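Local coordinates for protein ArtJ (Geobacillus stearothermophilus, PDB 2PVU) that binds arginine, lysine and histidine and probably delivers them to its cognate ATP-binding cassette transporter, Art(MP)2, at residues K42-G47 against A73-A78; D90-S95 against S106-T111; E163-K168 against K219-E224. One frame throughout, in Å; residues are numbered along the deposited sequence.

Interaction 1 of 3, residues K42-G47 against A73-A78; sequences KKVVVG and AVMKAA
Strand residues Val44 to Gly47 run past the last turns of helix 66-78 at a distance that side chains alone can bridge, Val44 CA and Met75 CA, the closest pair, lying 9.3 Å apart. One methionine does the bridging. Met75 leaves the helix toward the strand, and its chain is bent twice, at chi2 (-57°) and again at chi3 (-90°), so that the sulfur turns a corner and the terminal methyl CE is presented to the valines. That methyl settles against the branch point of Val44: Met75 CE is 3.9 Å from Val44 CB and equally 3.9 Å from Val44 CG1, with Val44 CG2 only slightly farther away. The methyl therefore sits over the fork of the valine instead of meeting a single branch. Farther along the strand, Val46 points to the same side and offers CG2, which is 4.4 Å from Met75 CE, a looser touch. Val45, between them, directs its side chain away from the helix and lies on Val101.

No hydrogen bond crosses the contact; it is apolar and buried. Tyr82 of the neighbouring strand touches both Val44 and Met75, and Met103 of strand 103-104 touches both Val46 and Met75, which makes the methionine part of a wider hydrophobic layer. The helix also leans on helix 237-249, where Val74, Ala77 and Ala78 all meet Ala243. The strand itself is held by backbone hydrogen bonds to Glu83 and Lys85. Strand 44-48, helix 66-78 and strand 82-86, parallel to the first and adjacent to it, make a beta-alpha-beta crossover, as found in the alpha/beta lobes of solute-binding proteins; here it forms part of the parallel sheet 82-86, 44-48, 103-104.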
loop_
_atom_site.group_PDB
_atom_site.type_symbol
_atom_site.label_atom_id
_atom_site.label_comp_id
_atom_site.label_asym_id
_atom_site.label_seq_id
_atom_site.Cartn_x
_atom_site.Cartn_y
_atom_site.Cartn_z
ATOM N N LYS A 42 -23.411 -11.348 10.444
ATOM C CA LYS A 42 -22.731 -10.063 10.473
ATOM C C LYS A 42 -21.680 -10.164 9.387
ATOM O O LYS A 42 -21.277 -11.258 8.997
ATOM C CB LYS A 42 -22.123 -9.735 11.849
ATOM C CG LYS A 42 -20.938 -10.582 12.300
ATOM C CD LYS A 42 -20.239 -9.990 13.544
ATOM C CE LYS A 42 -18.983 -10.777 13.871
ATOM N NZ LYS A 42 -18.424 -10.599 15.240
ATOM N N LYS A 43 -21.279 -9.014 8.876
ATOM C CA LYS A 43 -20.340 -8.954 7.800
ATOM C C LYS A 43 -18.951 -8.857 8.395
ATOM O O LYS A 43 -18.750 -8.275 9.472
ATOM C CB LYS A 43 -20.616 -7.710 6.951
ATOM C CG LYS A 43 -21.973 -7.755 6.168
ATOM C CD LYS A 43 -22.192 -6.402 5.465
ATOM C CE LYS A 43 -23.388 -6.335 4.470
ATOM N NZ LYS A 43 -24.142 -7.595 4.422
ATOM N N VAL A 44 -17.980 -9.360 7.652
ATOM C CA VAL A 44 -16.597 -9.073 7.972
ATOM C C VAL A 44 -16.344 -7.571 7.764
ATOM O O VAL A 44 -16.723 -7.001 6.735
ATOM C CB VAL A 44 -15.623 -9.869 7.053
ATOM C CG1 VAL A 44 -14.174 -9.511 7.404
ATOM C CG2 VAL A 44 -15.893 -11.358 7.218
ATOM N N VAL A 45 -15.700 -6.942 8.744
ATOM C CA VAL A 45 -15.414 -5.522 8.658
ATOM C C VAL A 45 -13.998 -5.381 8.149
ATOM O O VAL A 45 -13.025 -5.740 8.859
ATOM C CB VAL A 45 -15.563 -4.815 10.029
ATOM C CG1 VAL A 45 -15.232 -3.327 9.921
ATOM C CG2 VAL A 45 -16.991 -5.023 10.558
ATOM N N VAL A 46 -13.863 -4.797 6.954
ATOM C CA VAL A 46 -12.539 -4.673 6.340
ATOM C C VAL A 46 -12.154 -3.189 6.299
ATOM O O VAL A 46 -12.913 -2.389 5.783
ATOM C CB VAL A 46 -12.499 -5.245 4.875
ATOM C CG1 VAL A 46 -11.033 -5.245 4.354
ATOM C CG2 VAL A 46 -13.097 -6.642 4.787
ATOM N N GLY A 47 -11.020 -2.825 6.896
ATOM C CA GLY A 47 -10.551 -1.426 6.855
ATOM C C GLY A 47 -9.505 -1.148 5.799
ATOM O O GLY A 47 -8.757 -2.042 5.377
ATOM N N ALA A 73 -13.181 -10.093 -5.229
ATOM C CA ALA A 73 -12.947 -11.455 -5.766
ATOM C C ALA A 73 -12.605 -12.448 -4.661
ATOM O O ALA A 73 -13.129 -13.582 -4.598
ATOM C CB ALA A 73 -11.809 -11.407 -6.749
ATOM N N VAL A 74 -11.686 -12.038 -3.802
ATOM C CA VAL A 74 -11.248 -12.912 -2.732
ATOM C C VAL A 74 -12.402 -13.264 -1.761
ATOM O O VAL A 74 -12.647 -14.440 -1.495
ATOM C CB VAL A 74 -10.018 -12.292 -2.024
ATOM C CG1 VAL A 74 -9.768 -12.947 -0.716
ATOM C CG2 VAL A 74 -8.759 -12.408 -2.958
ATOM N N MET A 75 -13.089 -12.260 -1.213
ATOM C CA MET A 75 -14.184 -12.524 -0.285
ATOM C C MET A 75 -15.349 -13.291 -0.913
ATOM O O MET A 75 -15.990 -14.102 -0.245
ATOM C CB MET A 75 -14.678 -11.218 0.334
ATOM C CG MET A 75 -13.551 -10.450 1.102
ATOM S SD MET A 75 -12.698 -11.331 2.441
ATOM C CE MET A 75 -13.787 -10.840 3.778
ATOM N N LYS A 76 -15.602 -13.082 -2.195
ATOM C CA LYS A 76 -16.616 -13.872 -2.890
ATOM C C LYS A 76 -16.204 -15.345 -3.016
ATOM O O LYS A 76 -17.024 -16.246 -2.766
ATOM C CB LYS A 76 -16.989 -13.241 -4.241
ATOM C CG LYS A 76 -17.895 -12.014 -4.063
ATOM C CD LYS A 76 -18.217 -11.265 -5.341
ATOM C CE LYS A 76 -19.311 -10.218 -5.074
ATOM N NZ LYS A 76 -19.403 -9.180 -6.147
ATOM N N ALA A 77 -14.938 -15.581 -3.361
ATOM C CA ALA A 77 -14.394 -16.943 -3.456
ATOM C C ALA A 77 -14.410 -17.612 -2.077
ATOM O O ALA A 77 -14.597 -18.832 -1.964
ATOM C CB ALA A 77 -12.976 -16.923 -4.057
ATOM N N ALA A 78 -14.256 -16.800 -1.029
ATOM C CA ALA A 78 -14.206 -17.291 0.345
ATOM C C ALA A 78 -15.594 -17.518 0.972
ATOM O O ALA A 78 -15.686 -18.091 2.065
ATOM C CB ALA A 78 -13.391 -16.326 1.208
#

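Interaction 2 of 3, residues D90-S95 against S106-T111; sequences DPLFAS and SGITIT. With LYS (lysine), chain E.
Leu92 and Phe93, neighbours on helix 89-98, make the apolar part of this contact with the loop 106-111. Leu92 reaches over with one branch: its CD2 lies 3.9 Å from Ser106 CB and 4.2 Å from Ile108 CD1. With CG anti to the carbonyl carbon (chi1 -73°), Phe93 extends its ring until CZ is 4.1 Å from Ile108 CG2, the methyl approaching at the ring edge, near its plane. Trp89 meets the same ring edge-to-face. Ile108 thus spends CD1 on the leucine and CG2 on the phenylalanine.

Ser106 to Thr109 belong to the ligand pocket of this family 3 solute-binding protein, and Gly107 and Thr109 hydrogen-bond the bound lysine. The ligand's amino N donates to Gly107 O at 2.8 Å and to Thr109 OG1 at 2.9 Å, while Thr109 N gives its hydrogen to the ligand's carboxylate OXT in a nearly straight bond (169°); Arg114 also bonds to the ligand. Farther along its chain, the ligand's CE passes 3.3 Å from Ser106 O. The Ser106 hydroxyl faces elsewhere, bonded to Asp49 N.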
loop_
_atom_site.group_PDB
_atom_site.type_symbol
_atom_site.label_atom_id
_atom_site.label_comp_id
_atom_site.label_asym_id
_atom_site.label_seq_id
_atom_site.Cartn_x
_atom_site.Cartn_y
_atom_site.Cartn_z
ATOM N N ASP A 90 -3.386 5.142 10.354
ATOM C CA ASP A 90 -3.050 4.847 11.741
ATOM C C ASP A 90 -4.254 4.221 12.496
ATOM O O ASP A 90 -4.089 3.251 13.274
ATOM C CB ASP A 90 -2.438 6.065 12.438
ATOM C CG ASP A 90 -0.993 6.304 11.970
ATOM O OD1 ASP A 90 -0.114 5.450 12.246
ATOM O OD2 ASP A 90 -0.735 7.313 11.299
ATOM N N PRO A 91 -5.464 4.752 12.261
ATOM C CA PRO A 91 -6.650 4.065 12.810
ATOM C C PRO A 91 -6.799 2.632 12.403
ATOM O O PRO A 91 -7.297 1.848 13.212
ATOM C CB PRO A 91 -7.821 4.880 12.268
ATOM C CG PRO A 91 -7.213 6.334 12.226
ATOM C CD PRO A 91 -5.820 6.039 11.630
ATOM N N LEU A 92 -6.401 2.292 11.173
ATOM C CA LEU A 92 -6.534 0.905 10.670
ATOM C C LEU A 92 -5.753 -0.042 11.595
ATOM O O LEU A 92 -6.273 -1.093 12.032
ATOM C CB LEU A 92 -6.066 0.804 9.216
ATOM C CG LEU A 92 -5.900 -0.621 8.643
ATOM C CD1 LEU A 92 -7.233 -1.379 8.779
ATOM C CD2 LEU A 92 -5.417 -0.546 7.187
ATOM N N PHE A 93 -4.531 0.347 11.935
ATOM C CA PHE A 93 -3.694 -0.512 12.770
ATOM C C PHE A 93 -4.185 -0.567 14.204
ATOM O O PHE A 93 -4.152 -1.629 14.840
ATOM C CB PHE A 93 -2.215 -0.113 12.669
ATOM C CG PHE A 93 -1.611 -0.505 11.340
ATOM C CD1 PHE A 93 -0.952 -1.723 11.181
ATOM C CD2 PHE A 93 -1.794 0.309 10.232
ATOM C CE1 PHE A 93 -0.448 -2.094 9.940
ATOM C CE2 PHE A 93 -1.309 -0.050 8.985
ATOM C CZ PHE A 93 -0.635 -1.259 8.831
ATOM N N ALA A 94 -4.651 0.566 14.710
ATOM C CA ALA A 94 -5.250 0.612 16.033
ATOM C C ALA A 94 -6.477 -0.286 16.136
ATOM O O ALA A 94 -6.628 -0.989 17.131
ATOM C CB ALA A 94 -5.606 2.049 16.420
ATOM N N SER A 95 -7.326 -0.268 15.098
ATOM C CA SER A 95 -8.576 -1.020 15.032
ATOM C C SER A 95 -8.375 -2.516 14.806
ATOM O O SER A 95 -9.204 -3.318 15.229
ATOM C CB SER A 95 -9.429 -0.467 13.884
ATOM O OG SER A 95 -9.998 0.765 14.302
ATOM N N SER A 106 -4.726 -2.590 2.125
ATOM C CA SER A 106 -4.365 -1.156 2.029
ATOM C C SER A 106 -2.904 -0.993 1.554
ATOM O O SER A 106 -2.182 -0.137 2.110
ATOM C CB SER A 106 -4.575 -0.484 3.407
ATOM O OG SER A 106 -4.684 0.943 3.365
ATOM N N GLY A 107 -2.477 -1.810 0.579
ATOM C CA GLY A 107 -1.102 -1.709 0.019
ATOM C C GLY A 107 -0.115 -1.961 1.158
ATOM O O GLY A 107 0.924 -1.340 1.222
ATOM N N ILE A 108 -0.441 -2.900 2.031
ATOM C CA ILE A 108 0.377 -3.160 3.271
ATOM C C ILE A 108 1.488 -4.155 3.086
ATOM O O ILE A 108 1.228 -5.342 2.858
ATOM C CB ILE A 108 -0.504 -3.691 4.442
ATOM C CG1 ILE A 108 -1.707 -2.752 4.630
ATOM C CG2 ILE A 108 0.392 -3.784 5.769
ATOM C CD1 ILE A 108 -2.896 -3.407 5.462
ATOM N N THR A 109 2.720 -3.698 3.261
ATOM C CA THR A 109 3.883 -4.580 3.160
ATOM C C THR A 109 3.919 -5.543 4.331
ATOM O O THR A 109 3.759 -5.158 5.489
ATOM C CB THR A 109 5.180 -3.766 3.101
ATOM O OG1 THR A 109 5.148 -2.894 1.954
ATOM C CG2 THR A 109 6.411 -4.669 3.023
ATOM N N ILE A 110 4.106 -6.810 4.010
ATOM C CA ILE A 110 4.349 -7.823 5.057
ATOM C C ILE A 110 5.743 -7.573 5.642
ATOM O O ILE A 110 6.724 -7.563 4.892
ATOM C CB ILE A 110 4.366 -9.255 4.413
ATOM C CG1 ILE A 110 3.031 -9.557 3.744
ATOM C CG2 ILE A 110 4.757 -10.334 5.476
ATOM C CD1 ILE A 110 3.029 -10.787 2.785
ATOM N N THR A 111 5.875 -7.407 6.965
ATOM C CA THR A 111 7.221 -7.257 7.571
ATOM C C THR A 111 7.329 -8.047 8.847
ATOM O O THR A 111 6.314 -8.357 9.480
ATOM C CB THR A 111 7.604 -5.792 7.939
ATOM O OG1 THR A 111 6.741 -5.323 8.983
ATOM C CG2 THR A 111 7.486 -4.889 6.713
HETATM N N LYS E . 3.538 -0.542 1.543
HETATM C CA LYS E . 3.981 0.507 2.521
HETATM C C LYS E . 3.745 -0.001 3.950
HETATM O O LYS E . 4.156 0.637 4.908
HETATM C CB LYS E . 3.193 1.795 2.309
HETATM C CG LYS E . 1.669 1.573 2.470
HETATM C CD LYS E . 0.933 2.901 2.751
HETATM C CE LYS E . -0.537 2.754 2.387
HETATM N NZ LYS E . -1.354 4.002 2.842
HETATM O OXT LYS E . 3.114 -1.059 4.164
#

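Interaction 3 of 3, residues E163-K168 against K219-E224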
loop_
_atom_site.group_PDB
_atom_site.type_symbol
_atom_site.label_atom_id
_atom_site.label_comp_id
_atom_site.label_asym_id
_atom_site.label_seq_id
_atom_site.Cartn_x
_atom_site.Cartn_y
_atom_site.Cartn_z
ATOM N N GLU A 163 14.516 6.457 7.679
ATOM C CA GLU A 163 15.162 6.424 8.994
ATOM C C GLU A 163 16.373 5.526 9.001
ATOM O O GLU A 163 17.375 5.852 9.622
ATOM C CB GLU A 163 14.175 6.002 10.074
ATOM C CG GLU A 163 13.111 7.061 10.280
ATOM C CD GLU A 163 12.040 6.672 11.267
ATOM O OE1 GLU A 163 11.892 5.473 11.519
ATOM O OE2 GLU A 163 11.346 7.578 11.787
ATOM N N LYS A 164 16.291 4.402 8.294
ATOM C CA LYS A 164 17.424 3.479 8.163
ATOM C C LYS A 164 18.607 4.117 7.445
ATOM O O LYS A 164 19.748 3.855 7.804
ATOM C CB LYS A 164 16.998 2.218 7.412
ATOM C CG LYS A 164 16.567 1.078 8.319
ATOM C CD LYS A 164 15.897 -0.025 7.509
ATOM C CE LYS A 164 15.543 -1.233 8.392
ATOM N NZ LYS A 164 15.482 -0.842 9.837
ATOM N N LEU A 165 18.326 4.908 6.409
ATOM C CA LEU A 165 19.358 5.550 5.593
ATOM C C LEU A 165 20.014 6.747 6.266
ATOM O O LEU A 165 21.211 6.976 6.074
ATOM C CB LEU A 165 18.799 5.995 4.241
ATOM C CG LEU A 165 18.379 4.947 3.198
ATOM C CD1 LEU A 165 17.663 5.630 2.055
ATOM C CD2 LEU A 165 19.565 4.100 2.691
ATOM N N PHE A 166 19.232 7.508 7.038
ATOM C CA PHE A 166 19.677 8.817 7.561
ATOM C C PHE A 166 19.565 8.990 9.074
ATOM O O PHE A 166 20.099 9.956 9.628
ATOM C CB PHE A 166 18.909 9.939 6.860
ATOM C CG PHE A 166 18.903 9.808 5.362
ATOM C CD1 PHE A 166 20.092 9.934 4.634
ATOM C CD2 PHE A 166 17.729 9.516 4.684
ATOM C CE1 PHE A 166 20.091 9.795 3.260
ATOM C CE2 PHE A 166 17.718 9.373 3.307
ATOM C CZ PHE A 166 18.889 9.513 2.601
ATOM N N GLY A 167 18.901 8.047 9.735
ATOM C CA GLY A 167 18.598 8.164 11.152
ATOM C C GLY A 167 17.324 8.958 11.364
ATOM O O GLY A 167 16.874 9.693 10.481
ATOM N N LYS A 168 16.723 8.790 12.531
ATOM C CA LYS A 168 15.527 9.535 12.887
ATOM C C LYS A 168 15.868 10.999 13.092
ATOM O O LYS A 168 16.933 11.318 13.614
ATOM C CB LYS A 168 14.934 8.979 14.175
ATOM C CG LYS A 168 14.240 7.665 13.996
ATOM C CD LYS A 168 13.912 7.026 15.339
ATOM C CE LYS A 168 13.230 5.682 15.125
ATOM N NZ LYS A 168 12.862 5.004 16.403
ATOM N N LYS A 219 19.634 -0.535 -5.298
ATOM C CA LYS A 219 20.737 -0.807 -4.361
ATOM C C LYS A 219 20.361 -0.488 -2.915
ATOM O O LYS A 219 20.847 -1.132 -1.987
ATOM C CB LYS A 219 22.039 -0.097 -4.767
ATOM C CG LYS A 219 23.230 -0.525 -3.925
ATOM C CD LYS A 219 24.421 0.424 -4.082
ATOM C CE LYS A 219 25.138 0.666 -2.738
ATOM N NZ LYS A 219 24.326 1.525 -1.787
ATOM N N ASN A 220 19.454 0.470 -2.722
ATOM C CA ASN A 220 19.145 0.969 -1.384
ATOM C C ASN A 220 17.747 0.600 -0.888
ATOM O O ASN A 220 17.468 0.711 0.313
ATOM C CB ASN A 220 19.362 2.500 -1.326
ATOM C CG ASN A 220 20.855 2.875 -1.351
ATOM O OD1 ASN A 220 21.622 2.406 -0.514
ATOM N ND2 ASN A 220 21.264 3.705 -2.309
ATOM N N PHE A 221 16.856 0.201 -1.789
ATOM C CA PHE A 221 15.499 -0.157 -1.388
ATOM C C PHE A 221 15.241 -1.640 -1.665
ATOM O O PHE A 221 15.514 -2.124 -2.772
ATOM C CB PHE A 221 14.469 0.698 -2.139
ATOM C CG PHE A 221 14.574 2.177 -1.847
ATOM C CD1 PHE A 221 14.488 2.650 -0.533
ATOM C CD2 PHE A 221 14.739 3.092 -2.879
ATOM C CE1 PHE A 221 14.557 4.043 -0.256
ATOM C CE2 PHE A 221 14.794 4.458 -2.627
ATOM C CZ PHE A 221 14.688 4.939 -1.312
ATOM N N ALA A 222 14.678 -2.310 -0.658
ATOM C CA ALA A 222 14.392 -3.748 -0.653
ATOM C C ALA A 222 13.111 -4.098 -1.434
ATOM O O ALA A 222 12.253 -3.276 -1.597
ATOM C CB ALA A 222 14.222 -4.205 0.787
ATOM N N SER A 223 13.016 -5.345 -1.885
ATOM C CA SER A 223 11.773 -5.918 -2.401
ATOM C C SER A 223 10.772 -5.997 -1.275
ATOM O O SER A 223 11.135 -6.302 -0.130
ATOM C CB SER A 223 12.061 -7.315 -2.953
ATOM O OG SER A 223 12.938 -7.125 -4.045
ATOM N N GLU A 224 9.516 -5.706 -1.591
ATOM C CA GLU A 224 8.438 -5.728 -0.581
ATOM C C GLU A 224 7.283 -6.515 -1.146
ATOM O O GLU A 224 7.038 -6.439 -2.362
ATOM C CB GLU A 224 7.948 -4.280 -0.292
ATOM C CG GLU A 224 8.997 -3.474 0.488
ATOM C CD GLU A 224 8.538 -2.072 0.891
ATOM O OE1 GLU A 224 7.378 -1.850 1.320
ATOM O OE2 GLU A 224 9.372 -1.158 0.751
#
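The Phe221 ring takes Leu165 CD1 obliquely, with Leu165 CD1 4.2 Å from Phe221 CE1; the two side chains cross at about a right angle. Next in sequence, Phe166 has Leu165 CB over the centre of one face, 3.6 Å above its plane, and takes no part in the contact with 219-224. The third flat group is the Asn220 amide, which meets the leucine's other branch: Asn220 OD1 is 4.2 Å from Leu165 CD2, a loose approach. Leu165 holds CG anti to its carbonyl carbon (chi1 -69°), which carries the fork out toward 219-224 and divides it, CD1 to the phenylalanine and CD2 to the asparagine.

The amide has polar partners of its own. Asn220 ND2 bonds to Asp217, while OD1 takes a weak hydrogen bond from Lys219 NZ at 3.1 Å. Ala142 touches both Leu165 and Asn220, and Phe221 rests on Thr128, Gln129 and Ile131 of strand 125-134. Helix 157-166 stops here, and Gly167, with its positive phi, turns the chain away.

With no hydrogen bond or salt bridge between the two segments, the meeting of the helix end with the loop before strand 224-231 rests on modest, partly buried packing of the leucine's branches, the amide's polar atoms being engaged from their own side.

In the fold
Interactions 1 and 2 belong together: their centres are 17 Å apart, and Leu92 CD1 packs on Gly47 C at 3.8 Å, so the end of the strand in interaction 1 packs against the helix of interaction 2. Interaction 3 lies on the opposite side of the chain's centre from interaction 1, 34 Å between their centres. It nevertheless meets interaction 2, where Thr109 OG1 and Glu224 OE1 lie 2.5 Å apart in a probable hydrogen bond. Only interaction 2 holds the lysine directly; the side chain of Phe221 in interaction 3 is about 11 Å from the bound lysine. Glu224 OE1 also bonds Thr157 OG1, so the end of 219-224 reaches two pocket threonines.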